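Local coordinates for protein MxaA (Stigmatella aurantiaca, PDB 4W4T) that releases the finished myxalamid chain through its NADPH-dependent terminal reductase domain, the part described here, probably as a primary alcohol, at residues V274-D279 and L335-W340; A280-T285 and V316-M321; L55-L60 and E142-Y147. One frame throughout, in Å; residues are numbered along the deposited sequence.

Interaction 1: V274-D279 and L335-W340; sequences VAPSVD and LPYDQW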
loop_
_atom_site.group_PDB
_atom_site.type_symbol
_atom_site.label_atom_id
_atom_site.label_comp_id
_atom_site.label_asym_id
_atom_site.label_seq_id
_atom_site.Cartn_x
_atom_site.Cartn_y
_atom_site.Cartn_z
ATOM N N VAL A 274 13.618 0.968 18.056
ATOM C CA VAL A 274 14.675 1.677 17.348
ATOM C C VAL A 274 14.124 2.856 16.536
ATOM O O VAL A 274 13.039 2.779 15.957
ATOM C CB VAL A 274 15.468 0.714 16.441
ATOM C CG1 VAL A 274 14.578 0.116 15.355
ATOM C CG2 VAL A 274 16.646 1.432 15.834
ATOM N N ALA A 275 14.869 3.958 16.520
ATOM C CA ALA A 275 14.446 5.165 15.805
ATOM C C ALA A 275 15.582 5.643 14.910
ATOM O O ALA A 275 16.755 5.360 15.195
ATOM C CB ALA A 275 14.038 6.256 16.791
ATOM N N PRO A 276 15.247 6.368 13.829
ATOM C CA PRO A 276 16.276 6.799 12.881
ATOM C C PRO A 276 16.910 8.121 13.267
ATOM O O PRO A 276 16.210 9.014 13.751
ATOM C CB PRO A 276 15.491 6.944 11.573
ATOM C CG PRO A 276 14.138 7.366 12.019
ATOM C CD PRO A 276 13.886 6.654 13.322
ATOM N N SER A 277 18.212 8.256 13.060
ATOM C CA SER A 277 18.822 9.566 13.169
ATOM C C SER A 277 18.657 10.226 11.806
ATOM O O SER A 277 19.239 9.793 10.817
ATOM C CB SER A 277 20.295 9.486 13.588
ATOM O OG SER A 277 21.035 8.646 12.725
ATOM N N VAL A 278 17.797 11.231 11.741
ATOM C CA VAL A 278 17.616 11.984 10.515
ATOM C C VAL A 278 18.150 13.386 10.768
ATOM O O VAL A 278 18.157 13.846 11.912
ATOM C CB VAL A 278 16.145 12.019 10.074
ATOM C CG1 VAL A 278 15.651 10.610 9.770
ATOM C CG2 VAL A 278 15.283 12.653 11.149
ATOM N N ASP A 279 18.635 14.056 9.730
ATOM C CA ASP A 279 19.210 15.380 9.952
ATOM C C ASP A 279 18.218 16.525 9.710
ATOM O O ASP A 279 18.606 17.682 9.727
ATOM C CB ASP A 279 20.452 15.586 9.082
ATOM C CG ASP A 279 20.213 15.252 7.625
ATOM O OD1 ASP A 279 19.059 15.362 7.157
ATOM O OD2 ASP A 279 21.193 14.888 6.937
ATOM N N LEU A 335 19.599 4.403 15.002
ATOM C CA LEU A 335 20.303 3.911 13.830
ATOM C C LEU A 335 20.264 4.919 12.694
ATOM O O LEU A 335 19.282 5.656 12.542
ATOM C CB LEU A 335 19.677 2.609 13.338
ATOM C CG LEU A 335 19.754 1.333 14.153
ATOM C CD1 LEU A 335 18.897 0.302 13.436
ATOM C CD2 LEU A 335 21.199 0.863 14.266
ATOM N N PRO A 336 21.320 4.934 11.869
ATOM C CA PRO A 336 21.276 5.688 10.615
ATOM C C PRO A 336 19.982 5.372 9.860
ATOM O O PRO A 336 19.503 4.234 9.955
ATOM C CB PRO A 336 22.504 5.177 9.856
ATOM C CG PRO A 336 23.447 4.746 10.918
ATOM C CD PRO A 336 22.602 4.225 12.053
ATOM N N TYR A 337 19.425 6.353 9.152
ATOM C CA TYR A 337 18.103 6.193 8.540
ATOM C C TYR A 337 18.008 4.986 7.613
ATOM O O TYR A 337 16.983 4.292 7.584
ATOM C CB TYR A 337 17.699 7.444 7.755
ATOM C CG TYR A 337 16.325 7.294 7.147
ATOM C CD1 TYR A 337 15.191 7.416 7.928
ATOM C CD2 TYR A 337 16.165 6.988 5.802
ATOM C CE1 TYR A 337 13.938 7.257 7.389
ATOM C CE2 TYR A 337 14.907 6.824 5.253
ATOM C CZ TYR A 337 13.801 6.959 6.054
ATOM O OH TYR A 337 12.542 6.802 5.521
ATOM N N ASP A 338 19.057 4.744 6.839
ATOM C CA ASP A 338 19.030 3.616 5.910
ATOM C C ASP A 338 18.975 2.279 6.638
ATOM O O ASP A 338 18.250 1.363 6.226
ATOM C CB ASP A 338 20.227 3.683 4.968
ATOM C CG ASP A 338 20.239 4.965 4.155
ATOM O OD1 ASP A 338 19.230 5.236 3.453
ATOM O OD2 ASP A 338 21.239 5.712 4.231
ATOM N N GLN A 339 19.700 2.183 7.746
ATOM C CA GLN A 339 19.673 0.975 8.552
ATOM C C GLN A 339 18.337 0.829 9.258
ATOM O O GLN A 339 17.813 -0.270 9.355
ATOM C CB GLN A 339 20.809 0.976 9.571
ATOM C CG GLN A 339 22.185 0.815 8.942
ATOM C CD GLN A 339 23.302 0.933 9.959
ATOM O OE1 GLN A 339 23.208 0.391 11.064
ATOM N NE2 GLN A 339 24.365 1.649 9.595
ATOM N N TRP A 340 17.793 1.935 9.765
ATOM C CA TRP A 340 16.459 1.905 10.365
ATOM C C TRP A 340 15.398 1.442 9.360
ATOM O O TRP A 340 14.533 0.609 9.672
ATOM C CB TRP A 340 16.092 3.286 10.916
ATOM C CG TRP A 340 14.748 3.322 11.539
ATOM C CD1 TRP A 340 14.421 2.958 12.816
ATOM C CD2 TRP A 340 13.533 3.756 10.917
ATOM N NE1 TRP A 340 13.065 3.131 13.020
ATOM C CE2 TRP A 340 12.503 3.624 11.871
ATOM C CE3 TRP A 340 13.219 4.238 9.645
ATOM C CZ2 TRP A 340 11.184 3.963 11.594
ATOM C CZ3 TRP A 340 11.904 4.576 9.370
ATOM C CH2 TRP A 340 10.902 4.429 10.340
#
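Pro276 and Leu335 pair as parallel neighbours in a two-stranded sheet of 274-277 and 333-336, apart from the Rossmann sheet, with Leu335 N donating to Ala275 O at 3.0 Å and Leu335 O receiving Ser277 N at 2.9 Å, just before the 335-340 segment turns into helix 337-348. Trp340, its CG anti to the backbone N (chi1 -180°), lays its indole against the proline ring: Pro276 CD sits 3.5 Å from the centroid of the Trp340 five-membered ring, almost straight over it, a CH-pi contact. At the edge, Trp340 NE1 reaches Val274 O at 3.0 Å; the oxygen lies in the ring plane, but the bond is bent (137° at the hydrogen) and arrives from above the carbonyl plane. Tyr337 meets Pro276 CB edge-on through CD1, at 3.7 Å. Val274 splits its branches: CG1 leans on Trp340 CD1, and CG2 presses on Leu335 CD1 at a tight 3.5 Å. Cys269 and Met272 of helix 261-272 touch Trp340. With a leucine in place of Trp340, Val274 O would probably lose its indole donor and Pro276 the flat face against it. One aromatic side chain ties strand to helix twice, by a polar edge and an apolar face.

Interaction 2: A280-T285 and V316-M321; sequences ALLDLT and VRADEM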
loop_
_atom_site.group_PDB
_atom_site.type_symbol
_atom_site.label_atom_id
_atom_site.label_comp_id
_atom_site.label_asym_id
_atom_site.label_seq_id
_atom_site.Cartn_x
_atom_site.Cartn_y
_atom_site.Cartn_z
ATOM N N ALA A 280 16.945 16.206 9.498
ATOM C CA ALA A 280 15.946 17.249 9.264
ATOM C C ALA A 280 15.711 18.134 10.490
ATOM O O ALA A 280 15.903 17.706 11.631
ATOM C CB ALA A 280 14.633 16.626 8.825
ATOM N N LEU A 281 15.296 19.374 10.247
ATOM C CA LEU A 281 14.791 20.229 11.316
ATOM C C LEU A 281 13.298 19.965 11.447
ATOM O O LEU A 281 12.496 20.577 10.735
ATOM C CB LEU A 281 15.039 21.706 11.018
ATOM C CG LEU A 281 16.460 22.072 10.606
ATOM C CD1 LEU A 281 16.547 23.540 10.242
ATOM C CD2 LEU A 281 17.428 21.720 11.723
ATOM N N LEU A 282 12.931 19.069 12.355
ATOM C CA LEU A 282 11.565 18.573 12.424
ATOM C C LEU A 282 10.562 19.639 12.860
ATOM O O LEU A 282 10.749 20.325 13.869
ATOM C CB LEU A 282 11.495 17.377 13.365
ATOM C CG LEU A 282 12.415 16.214 12.987
ATOM C CD1 LEU A 282 12.537 15.237 14.149
ATOM C CD2 LEU A 282 11.899 15.489 11.745
ATOM N N ASP A 283 9.501 19.763 12.072
ATOM C CA ASP A 283 8.340 20.560 12.428
ATOM C C ASP A 283 7.256 19.729 13.112
ATOM O O ASP A 283 6.858 18.683 12.608
ATOM C CB ASP A 283 7.735 21.204 11.189
ATOM C CG ASP A 283 6.570 22.101 11.532
ATOM O OD1 ASP A 283 6.779 22.964 12.400
ATOM O OD2 ASP A 283 5.464 21.953 10.949
ATOM N N LEU A 284 6.789 20.198 14.260
ATOM C CA LEU A 284 5.597 19.648 14.897
ATOM C C LEU A 284 4.752 20.822 15.341
ATOM O O LEU A 284 5.142 21.574 16.238
ATOM C CB LEU A 284 5.929 18.759 16.093
ATOM C CG LEU A 284 6.464 17.346 15.864
ATOM C CD1 LEU A 284 7.950 17.382 15.593
ATOM C CD2 LEU A 284 6.184 16.527 17.101
ATOM N N THR A 285 3.607 20.986 14.693
ATOM C CA THR A 285 2.754 22.145 14.912
ATOM C C THR A 285 1.411 21.706 15.486
ATOM O O THR A 285 0.570 21.181 14.756
ATOM C CB THR A 285 2.521 22.901 13.599
ATOM O OG1 THR A 285 3.778 23.133 12.945
ATOM C CG2 THR A 285 1.840 24.228 13.859
ATOM N N VAL A 316 12.607 20.949 16.117
ATOM C CA VAL A 316 13.171 20.006 17.068
ATOM C C VAL A 316 14.106 19.091 16.276
ATOM O O VAL A 316 13.868 18.833 15.100
ATOM C CB VAL A 316 12.061 19.197 17.807
ATOM C CG1 VAL A 316 11.320 18.301 16.847
ATOM C CG2 VAL A 316 12.652 18.374 18.948
ATOM N N ARG A 317 15.196 18.649 16.896
ATOM C CA ARG A 317 16.070 17.683 16.247
ATOM C C ARG A 317 15.595 16.277 16.585
ATOM O O ARG A 317 14.968 16.073 17.621
ATOM C CB ARG A 317 17.524 17.899 16.675
ATOM C CG ARG A 317 18.082 19.215 16.156
ATOM C CD ARG A 317 19.473 19.507 16.657
ATOM N NE ARG A 317 19.521 19.558 18.113
ATOM C CZ ARG A 317 20.024 18.588 18.863
ATOM N NH1 ARG A 317 20.515 17.508 18.275
ATOM N NH2 ARG A 317 20.034 18.696 20.186
ATOM N N ALA A 318 15.870 15.320 15.707
ATOM C CA ALA A 318 15.452 13.942 15.947
ATOM C C ALA A 318 15.969 13.394 17.283
ATOM O O ALA A 318 15.231 12.712 18.002
ATOM C CB ALA A 318 15.913 13.044 14.804
ATOM N N ASP A 319 17.225 13.670 17.627
ATOM C CA ASP A 319 17.757 13.071 18.852
ATOM C C ASP A 319 17.077 13.658 20.089
ATOM O O ASP A 319 16.971 12.988 21.110
ATOM C CB ASP A 319 19.295 13.209 18.948
ATOM C CG ASP A 319 19.788 14.655 18.907
ATOM O OD1 ASP A 319 19.005 15.597 19.138
ATOM O OD2 ASP A 319 20.999 14.857 18.648
ATOM N N GLU A 320 16.587 14.891 19.989
ATOM C CA GLU A 320 15.781 15.457 21.075
ATOM C C GLU A 320 14.448 14.709 21.183
ATOM O O GLU A 320 13.993 14.368 22.280
ATOM C CB GLU A 320 15.541 16.959 20.856
ATOM C CG GLU A 320 16.813 17.789 20.762
ATOM C CD GLU A 320 16.544 19.264 20.494
ATOM O OE1 GLU A 320 15.919 19.600 19.455
ATOM O OE2 GLU A 320 16.969 20.088 21.330
HETATM N N MSE A 321 13.828 14.438 20.041
HETATM C CA MSE A 321 12.597 13.660 20.035
HETATM C C MSE A 321 12.788 12.327 20.743
HETATM O O MSE A 321 11.976 11.940 21.566
HETATM C CB MSE A 321 12.109 13.420 18.605
HETATM C CG MSE A 321 11.372 14.563 17.989
HETATM SE SE MSE A 321 9.653 14.877 18.910
HETATM C CE MSE A 321 8.868 13.109 18.839
HETATM O O HOH W 1 17.047 16.022 13.083
#
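Leu282 and Val316 form a single antiparallel, hydrogen-bonded bridge between two loops: the one that runs from strand 274-277 to strand 285-286, and the one that leads into helix 318-328. Val316 N donates to Leu282 O at 3.0 Å, nearly straight and in the carbonyl plane, while Leu282 N returns a more bent bond to Val316 O at 2.9 Å. Just upstream, a water links Ala280 O to Ala318 N in the first turn of the helix. Leu282 CB rests on Val316 CG1 at 3.6 Å; with CG anti to the carbonyl carbon (chi1 -58°), CD1 is carried over Ala318 CA at 3.7 Å. Leu284 crosses Val316 obliquely, CD1 touching the same CG1 at 3.7 Å, and its second methyl faces the selenium of Met321, which was built as selenomethionine. Arg317 holds the N-cap position, where its backbone N gives an almost linear bond (177°) to the anti lone pair of Glu320 OE1, 2.8 Å away. Its guanidinium forms a salt bridge with Asp319. On the far side, Asp283 takes backbone hydrogens from Arg246 and Asn312. The loop leads from the small two-stranded sheet back to strand 285-286 of the Rossmann sheet, a connection consistent with the two-part build of extended short-chain dehydrogenases, in which the smaller part commonly shapes the substrate pocket.

Interaction 3: L55-L60 and E142-Y147; sequences LRTILL and EIDAIY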
loop_
_atom_site.group_PDB
_atom_site.type_symbol
_atom_site.label_atom_id
_atom_site.label_comp_id
_atom_site.label_asym_id
_atom_site.label_seq_id
_atom_site.Cartn_x
_atom_site.Cartn_y
_atom_site.Cartn_z
ATOM N N LEU A 55 -20.395 39.256 9.732
ATOM C CA LEU A 55 -20.609 37.991 9.024
ATOM C C LEU A 55 -21.764 37.222 9.636
ATOM O O LEU A 55 -21.736 36.891 10.823
ATOM C CB LEU A 55 -19.359 37.107 9.062
ATOM C CG LEU A 55 -18.070 37.485 8.322
ATOM C CD1 LEU A 55 -17.008 36.433 8.582
ATOM C CD2 LEU A 55 -18.294 37.659 6.830
ATOM N N ARG A 56 -22.765 36.914 8.814
ATOM C CA ARG A 56 -23.950 36.216 9.289
ATOM C C ARG A 56 -23.780 34.698 9.156
ATOM O O ARG A 56 -24.273 33.927 9.980
ATOM C CB ARG A 56 -25.187 36.698 8.516
ATOM C CG ARG A 56 -25.460 38.206 8.610
ATOM C CD ARG A 56 -26.351 38.679 7.464
ATOM N NE ARG A 56 -25.635 38.550 6.204
ATOM C CZ ARG A 56 -26.081 38.965 5.025
ATOM N NH1 ARG A 56 -27.260 39.575 4.906
ATOM N NH2 ARG A 56 -25.324 38.783 3.959
ATOM N N THR A 57 -23.078 34.276 8.106
ATOM C CA THR A 57 -22.967 32.859 7.769
ATOM C C THR A 57 -21.600 32.503 7.218
ATOM O O THR A 57 -20.953 33.312 6.556
ATOM C CB THR A 57 -23.979 32.451 6.694
ATOM O OG1 THR A 57 -23.722 33.253 5.546
ATOM C CG2 THR A 57 -25.414 32.676 7.162
ATOM N N ILE A 58 -21.189 31.273 7.473
ATOM C CA ILE A 58 -19.889 30.781 7.040
ATOM C C ILE A 58 -20.012 29.369 6.501
ATOM O O ILE A 58 -20.667 28.519 7.107
ATOM C CB ILE A 58 -18.872 30.808 8.213
ATOM C CG1 ILE A 58 -18.534 32.258 8.571
ATOM C CG2 ILE A 58 -17.641 29.989 7.855
ATOM C CD1 ILE A 58 -17.654 32.435 9.822
ATOM N N LEU A 59 -19.390 29.102 5.356
ATOM C CA LEU A 59 -19.303 27.735 4.878
ATOM C C LEU A 59 -17.950 27.116 5.234
ATOM O O LEU A 59 -16.906 27.655 4.877
ATOM C CB LEU A 59 -19.511 27.663 3.368
ATOM C CG LEU A 59 -19.338 26.255 2.784
ATOM C CD1 LEU A 59 -20.436 25.311 3.236
ATOM C CD2 LEU A 59 -19.247 26.288 1.255
ATOM N N LEU A 60 -17.987 25.994 5.938
ATOM C CA LEU A 60 -16.769 25.256 6.271
ATOM C C LEU A 60 -16.723 23.941 5.512
ATOM O O LEU A 60 -17.655 23.149 5.562
ATOM C CB LEU A 60 -16.684 24.985 7.779
ATOM C CG LEU A 60 -15.479 24.167 8.276
ATOM C CD1 LEU A 60 -14.157 24.864 7.933
ATOM C CD2 LEU A 60 -15.603 23.918 9.784
ATOM N N GLU A 142 -26.735 32.521 0.399
ATOM C CA GLU A 142 -26.764 32.459 1.857
ATOM C C GLU A 142 -25.406 32.699 2.537
ATOM O O GLU A 142 -25.339 33.318 3.610
ATOM C CB GLU A 142 -27.345 31.111 2.281
ATOM C CG GLU A 142 -28.809 30.959 1.847
ATOM C CD GLU A 142 -29.526 29.787 2.497
ATOM O OE1 GLU A 142 -28.857 28.879 3.034
ATOM O OE2 GLU A 142 -30.775 29.779 2.474
ATOM N N ILE A 143 -24.328 32.265 1.894
ATOM C CA ILE A 143 -23.002 32.249 2.539
ATOM C C ILE A 143 -22.250 33.564 2.459
ATOM O O ILE A 143 -22.130 34.147 1.380
ATOM C CB ILE A 143 -22.109 31.160 1.919
ATOM C CG1 ILE A 143 -22.764 29.798 2.077
ATOM C CG2 ILE A 143 -20.682 31.188 2.560
ATOM C CD1 ILE A 143 -23.081 29.425 3.508
ATOM N N ASP A 144 -21.720 34.034 3.592
ATOM C CA ASP A 144 -20.975 35.284 3.583
ATOM C C ASP A 144 -19.485 35.050 3.358
ATOM O O ASP A 144 -18.815 35.851 2.711
ATOM C CB ASP A 144 -21.175 36.062 4.900
ATOM C CG ASP A 144 -22.573 36.692 5.018
ATOM O OD1 ASP A 144 -23.287 36.822 3.997
ATOM O OD2 ASP A 144 -22.948 37.086 6.138
ATOM N N ALA A 145 -18.973 33.964 3.912
ATOM C CA ALA A 145 -17.545 33.672 3.800
ATOM C C ALA A 145 -17.279 32.162 3.832
ATOM O O ALA A 145 -18.100 31.363 4.300
ATOM C CB ALA A 145 -16.770 34.394 4.912
ATOM N N ILE A 146 -16.132 31.769 3.293
ATOM C CA ILE A 146 -15.797 30.358 3.136
ATOM C C ILE A 146 -14.448 30.022 3.772
ATOM O O ILE A 146 -13.450 30.683 3.502
ATOM C CB ILE A 146 -15.739 29.953 1.645
ATOM C CG1 ILE A 146 -17.092 30.205 0.975
ATOM C CG2 ILE A 146 -15.352 28.474 1.504
ATOM C CD1 ILE A 146 -17.004 30.451 -0.513
ATOM N N TYR A 147 -14.437 28.997 4.614
ATOM C CA TYR A 147 -13.201 28.399 5.099
ATOM C C TYR A 147 -13.052 27.055 4.394
ATOM O O TYR A 147 -13.768 26.104 4.700
ATOM C CB TYR A 147 -13.209 28.231 6.623
ATOM C CG TYR A 147 -13.144 29.552 7.382
ATOM C CD1 TYR A 147 -14.216 30.427 7.380
ATOM C CD2 TYR A 147 -12.012 29.909 8.105
ATOM C CE1 TYR A 147 -14.174 31.635 8.070
ATOM C CE2 TYR A 147 -11.959 31.119 8.794
ATOM C CZ TYR A 147 -13.045 31.979 8.766
ATOM O OH TYR A 147 -13.002 33.175 9.461
#
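Arg56 grips the carboxylate of Asp144 side-on: NE binds OD2 at 3.1 Å, almost linearly (174°), and NH2 binds OD1 at 2.8 Å, with the guanidinium and carboxylate planes only 19° apart. The backbone helps, since Arg56 N reaches the anti lone pair of Asp144 OD2 at 2.7 Å, leaving the syn one to NE. Two bonds thus hold OD2, and Arg181 adds a second salt bridge at OD1; so much positive charge would probably keep the aspartate ionised. One residue on, Thr57 carries OG1 between its backbone N and carbonyl carbon (chi1 59°), where the hydroxyl donates to Glu142 O over a short 2.5 Å as the chain leaves helix 133-142. Asp144 N turns to Thr57 O, and weakly to the same hydroxyl.

From there the two segments run as parallel strands, with Leu59 N on Ala145 O at 2.8 Å and Tyr147 N on Leu59 O at 2.8 Å. They are the first and fourth strands of the Rossmann sheet, which meet at its centre where the strand order reverses; NADPH binds just past their C-terminal ends, to Thr64, Gly65 and Asn149 among others.

On the face of the sheet that carries Ile58, Leu60 and Tyr147, Ile58 CG2 comes obliquely onto Tyr147 CD1 at 3.5 Å. The phenol ends on Ser298, hydroxyl to hydroxyl. Leu60 CD1 touches Tyr147 CB at 3.7 Å, and helix 66-78 lies over both residues. On the opposite face, Leu59 CB packs on Ile143 CG2 and more loosely on Ile146 CG1, beneath helix 159-177.

How the interactions relate
Interactions 1 and 2 are neighbours, their centres about 13 Å apart: Val278 touches Ala318 at the start of helix 318-328, which leads on to strand 333-336. Both are partly buried; interaction 1 lies in the smaller part, while interaction 2 joins that part to the Rossmann sheet. Interaction 3 stands on the other side of the chain's centre, about 46 Å from interaction 1 between centres, and is the most buried, at the middle of the Rossmann sheet. The chemistry follows: a regular parallel ladder with a charged pair at one end in interaction 3, an indole against proline in interaction 1, and a lone bridge with water and leucine packing in interaction 2.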